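Local coordinates for CAS6A (PDB 4C97), which probably acts as a CRISPR RNA-processing endoribonuclease of the Cas6 family, serving antiviral defence in Thermus thermophilus, at residues L113-L124 against A212-A222. The protein carries 1 engineered substitution. Numbering follows the deposited sequence.
Sequences LFQGPPSRDLAL and ALWLSALGRFA
Phe114 turns the edge of its ring onto the indole face of Trp214 in a T-shaped stack, with CE1 3.7 Å from Trp214 CD2 and the planes at 81°. One face of the same phenyl ring receives Ala217 CB in a CH-pi contact, 3.8 Å from the ring centroid. Further apolar packing comes from Leu113 CD1 against the Phe221 ring and Pro118 CB against Ala212 CB. The extended chi1 of Leu122 (175°) carries CG toward the helix and sets CD1 3.6 Å from Gly219 CA, where the helix offers bare backbone.

The Gln115 amide stacks over one face of the Arg220 guanidinium, the planes 16° apart, while its NE2 bonds to the carbonyl of Arg112. No hydrogen bond joins the segments directly; water does. One water donates to Leu113 O (2.7 Å) and Ser216 OG and accepts from Gly116 N. Ser216 OG in turn donates to Leu213 O at 2.6 Å.

Residues 114-120 lead from helix 110-113 along helix 209-225 into strand 121-127, whose residues 121-124 run nearly parallel to residues 212-222. The sheet order 238-241, 121-127, 199-203, 176-186 is ferredoxin-like (4-1-3-2), as in RAMP proteins, with helix 209-225 as second helix; Trp214 reaches helices 144-158 and 165-174.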
loop_
_atom_site.group_PDB
_atom_site.type_symbol
_atom_site.label_atom_id
_atom_site.label_comp_id
_atom_site.label_asym_id
_atom_site.label_seq_id
_atom_site.Cartn_x
_atom_site.Cartn_y
_atom_site.Cartn_z
ATOM N N LEU A 113 12.950 -6.915 0.234
ATOM C CA LEU A 113 12.263 -6.165 1.277
ATOM C C LEU A 113 13.062 -6.264 2.555
ATOM O O LEU A 113 12.899 -5.420 3.440
ATOM C CB LEU A 113 10.869 -6.699 1.532
ATOM C CG LEU A 113 9.892 -6.577 0.371
ATOM C CD1 LEU A 113 8.606 -7.268 0.745
ATOM C CD2 LEU A 113 9.642 -5.121 -0.044
ATOM N N PHE A 114 13.933 -7.273 2.642
ATOM C CA PHE A 114 14.686 -7.522 3.849
ATOM C C PHE A 114 16.127 -7.024 3.732
ATOM O O PHE A 114 16.984 -7.459 4.477
ATOM C CB PHE A 114 14.670 -9.017 4.163
ATOM C CG PHE A 114 13.359 -9.507 4.701
ATOM C CD1 PHE A 114 13.098 -9.488 6.070
ATOM C CD2 PHE A 114 12.379 -9.979 3.853
ATOM C CE1 PHE A 114 11.880 -9.946 6.546
ATOM C CE2 PHE A 114 11.166 -10.431 4.345
ATOM C CZ PHE A 114 10.930 -10.407 5.694
ATOM N N GLN A 115 16.387 -6.119 2.794
ATOM C CA GLN A 115 17.748 -5.634 2.559
ATOM C C GLN A 115 18.310 -4.782 3.696
ATOM O O GLN A 115 19.529 -4.716 3.888
ATOM C CB GLN A 115 17.844 -4.880 1.244
ATOM C CG GLN A 115 17.130 -3.563 1.236
ATOM C CD GLN A 115 17.164 -2.936 -0.133
ATOM O OE1 GLN A 115 18.084 -2.194 -0.452
ATOM N NE2 GLN A 115 16.168 -3.255 -0.965
ATOM N N GLY A 116 17.427 -4.121 4.432
ATOM C CA GLY A 116 17.831 -3.296 5.553
ATOM C C GLY A 116 18.400 -1.993 5.027
ATOM O O GLY A 116 18.091 -1.598 3.907
ATOM N N PRO A 117 19.235 -1.322 5.826
ATOM C CA PRO A 117 19.741 -1.785 7.119
ATOM C C PRO A 117 18.671 -1.900 8.197
ATOM O O PRO A 117 17.636 -1.229 8.130
ATOM C CB PRO A 117 20.740 -0.704 7.506
ATOM C CG PRO A 117 20.295 0.495 6.802
ATOM C CD PRO A 117 19.740 0.019 5.497
ATOM N N PRO A 118 18.915 -2.766 9.183
ATOM C CA PRO A 118 17.986 -2.813 10.305
ATOM C C PRO A 118 17.974 -1.469 10.977
ATOM O O PRO A 118 18.991 -0.777 11.053
ATOM C CB PRO A 118 18.574 -3.893 11.216
ATOM C CG PRO A 118 20.001 -4.039 10.806
ATOM C CD PRO A 118 20.053 -3.682 9.360
ATOM N N SER A 119 16.810 -1.084 11.467
ATOM C CA SER A 119 16.731 0.125 12.239
ATOM C C SER A 119 15.617 -0.038 13.244
ATOM O O SER A 119 14.621 -0.686 12.957
ATOM C CB SER A 119 16.446 1.333 11.342
ATOM O OG SER A 119 16.238 2.476 12.159
ATOM N N ARG A 120 15.807 0.542 14.420
ATOM C CA ARG A 120 14.775 0.600 15.453
ATOM C C ARG A 120 13.662 1.570 15.111
ATOM O O ARG A 120 12.585 1.498 15.691
ATOM C CB ARG A 120 15.404 1.008 16.780
ATOM C CG ARG A 120 16.395 0.010 17.284
ATOM C CD ARG A 120 16.934 0.387 18.634
ATOM N NE ARG A 120 17.272 -0.817 19.390
ATOM C CZ ARG A 120 18.497 -1.295 19.572
ATOM N NH1 ARG A 120 19.561 -0.680 19.066
ATOM N NH2 ARG A 120 18.654 -2.402 20.283
ATOM N N ASP A 121 13.919 2.459 14.157
ATOM C CA ASP A 121 12.964 3.490 13.770
ATOM C C ASP A 121 12.326 3.194 12.421
ATOM O O ASP A 121 12.975 2.671 11.503
ATOM C CB ASP A 121 13.634 4.853 13.659
ATOM C CG ASP A 121 14.184 5.352 14.972
ATOM O OD1 ASP A 121 13.587 5.058 16.026
ATOM O OD2 ASP A 121 15.227 6.040 14.925
ATOM N N LEU A 122 11.045 3.509 12.297
ATOM C CA LEU A 122 10.367 3.424 11.009
ATOM C C LEU A 122 9.445 4.621 10.852
ATOM O O LEU A 122 8.478 4.790 11.612
ATOM C CB LEU A 122 9.586 2.112 10.870
ATOM C CG LEU A 122 8.736 1.998 9.584
ATOM C CD1 LEU A 122 9.608 2.008 8.338
ATOM C CD2 LEU A 122 7.847 0.796 9.645
ATOM N N ALA A 123 9.775 5.478 9.893
ATOM C CA ALA A 123 8.945 6.637 9.592
ATOM C C ALA A 123 8.046 6.282 8.429
ATOM O O ALA A 123 8.533 5.961 7.356
ATOM C CB ALA A 123 9.802 7.827 9.230
ATOM N N LEU A 124 6.743 6.326 8.660
ATOM C CA LEU A 124 5.777 6.083 7.607
ATOM C C LEU A 124 5.013 7.338 7.290
ATOM O O LEU A 124 4.620 8.099 8.184
ATOM C CB LEU A 124 4.779 4.995 7.997
ATOM C CG LEU A 124 5.311 3.581 8.087
ATOM C CD1 LEU A 124 4.200 2.655 8.534
ATOM C CD2 LEU A 124 5.875 3.141 6.731
ATOM N N ALA A 212 14.737 -5.523 14.195
ATOM C CA ALA A 212 14.932 -4.265 13.477
ATOM C C ALA A 212 14.903 -4.501 11.954
ATOM O O ALA A 212 14.397 -3.676 11.178
ATOM C CB ALA A 212 16.266 -3.617 13.918
ATOM N N LEU A 213 15.438 -5.643 11.526
ATOM C CA LEU A 213 15.321 -6.003 10.114
ATOM C C LEU A 213 13.858 -6.208 9.668
ATOM O O LEU A 213 13.431 -5.684 8.620
ATOM C CB LEU A 213 16.134 -7.246 9.790
ATOM C CG LEU A 213 16.295 -7.444 8.299
ATOM C CD1 LEU A 213 17.158 -6.346 7.691
ATOM C CD2 LEU A 213 16.872 -8.833 8.013
ATOM N N TRP A 214 13.103 -6.986 10.448
ATOM C CA TRP A 214 11.693 -7.155 10.161
ATOM C C TRP A 214 10.956 -5.810 10.150
ATOM O O TRP A 214 10.129 -5.554 9.276
ATOM C CB TRP A 214 11.061 -8.115 11.175
ATOM C CG TRP A 214 11.178 -9.547 10.743
ATOM C CD1 TRP A 214 12.184 -10.424 11.043
ATOM C CD2 TRP A 214 10.270 -10.261 9.886
ATOM N NE1 TRP A 214 11.951 -11.641 10.439
ATOM C CE2 TRP A 214 10.783 -11.563 9.717
ATOM C CE3 TRP A 214 9.072 -9.911 9.246
ATOM C CZ2 TRP A 214 10.145 -12.522 8.953
ATOM C CZ3 TRP A 214 8.433 -10.868 8.487
ATOM C CH2 TRP A 214 8.968 -12.157 8.347
ATOM N N LEU A 215 11.240 -4.938 11.121
ATOM C CA LEU A 215 10.608 -3.612 11.103
ATOM C C LEU A 215 10.888 -2.892 9.771
ATOM O O LEU A 215 9.965 -2.361 9.110
ATOM C CB LEU A 215 11.058 -2.771 12.301
ATOM C CG LEU A 215 10.421 -1.387 12.414
ATOM C CD1 LEU A 215 8.891 -1.445 12.624
ATOM C CD2 LEU A 215 11.077 -0.600 13.528
ATOM N N SER A 216 12.150 -2.932 9.350
ATOM C CA SER A 216 12.500 -2.285 8.083
ATOM C C SER A 216 11.780 -2.911 6.886
ATOM O O SER A 216 11.373 -2.211 5.940
ATOM C CB SER A 216 14.018 -2.258 7.870
ATOM O OG SER A 216 14.556 -3.532 7.574
ATOM N N ALA A 217 11.616 -4.220 6.941
ATOM C CA ALA A 217 10.926 -4.948 5.872
ATOM C C ALA A 217 9.436 -4.596 5.800
ATOM O O ALA A 217 8.877 -4.454 4.698
ATOM C CB ALA A 217 11.108 -6.454 6.050
ATOM N N LEU A 218 8.790 -4.456 6.963
ATOM C CA LEU A 218 7.395 -4.021 6.976
ATOM C C LEU A 218 7.292 -2.655 6.327
ATOM O O LEU A 218 6.366 -2.378 5.538
ATOM C CB LEU A 218 6.861 -3.978 8.407
ATOM C CG LEU A 218 6.803 -5.347 9.077
ATOM C CD1 LEU A 218 6.339 -5.212 10.498
ATOM C CD2 LEU A 218 5.884 -6.283 8.339
ATOM N N GLY A 219 8.252 -1.802 6.686
ATOM C CA GLY A 219 8.368 -0.495 6.053
ATOM C C GLY A 219 8.468 -0.531 4.536
ATOM O O GLY A 219 7.715 0.161 3.839
ATOM N N ARG A 220 9.385 -1.327 4.016
ATOM C CA ARG A 220 9.526 -1.459 2.564
ATOM C C ARG A 220 8.281 -2.061 1.906
ATOM O O ARG A 220 7.895 -1.661 0.801
ATOM C CB ARG A 220 10.769 -2.270 2.197
ATOM C CG ARG A 220 12.086 -1.550 2.479
ATOM C CD ARG A 220 13.307 -2.254 1.898
ATOM N NE ARG A 220 14.305 -1.280 1.475
ATOM C CZ ARG A 220 15.135 -0.637 2.294
ATOM N NH1 ARG A 220 15.112 -0.859 3.602
ATOM N NH2 ARG A 220 15.995 0.240 1.793
ATOM N N PHE A 221 7.656 -3.036 2.567
ATOM C CA PHE A 221 6.466 -3.686 2.026
ATOM C C PHE A 221 5.280 -2.741 1.937
ATOM O O PHE A 221 4.450 -2.842 1.008
ATOM C CB PHE A 221 6.140 -4.878 2.910
ATOM C CG PHE A 221 5.013 -5.717 2.438
ATOM C CD1 PHE A 221 5.061 -6.363 1.213
ATOM C CD2 PHE A 221 3.891 -5.912 3.242
ATOM C CE1 PHE A 221 4.027 -7.175 0.800
ATOM C CE2 PHE A 221 2.860 -6.713 2.811
ATOM C CZ PHE A 221 2.939 -7.354 1.596
ATOM N N ALA A 222 5.182 -1.829 2.920
ATOM C CA ALA A 222 4.087 -0.851 2.916
ATOM C C ALA A 222 3.845 -0.125 1.568
ATOM O O ALA A 222 2.689 0.105 1.165
ATOM C CB ALA A 222 4.282 0.147 4.044
HETATM O O HOH W 1 14.645 -3.889 4.838
HETATM O O HOH W 2 16.200 0.391 6.628
#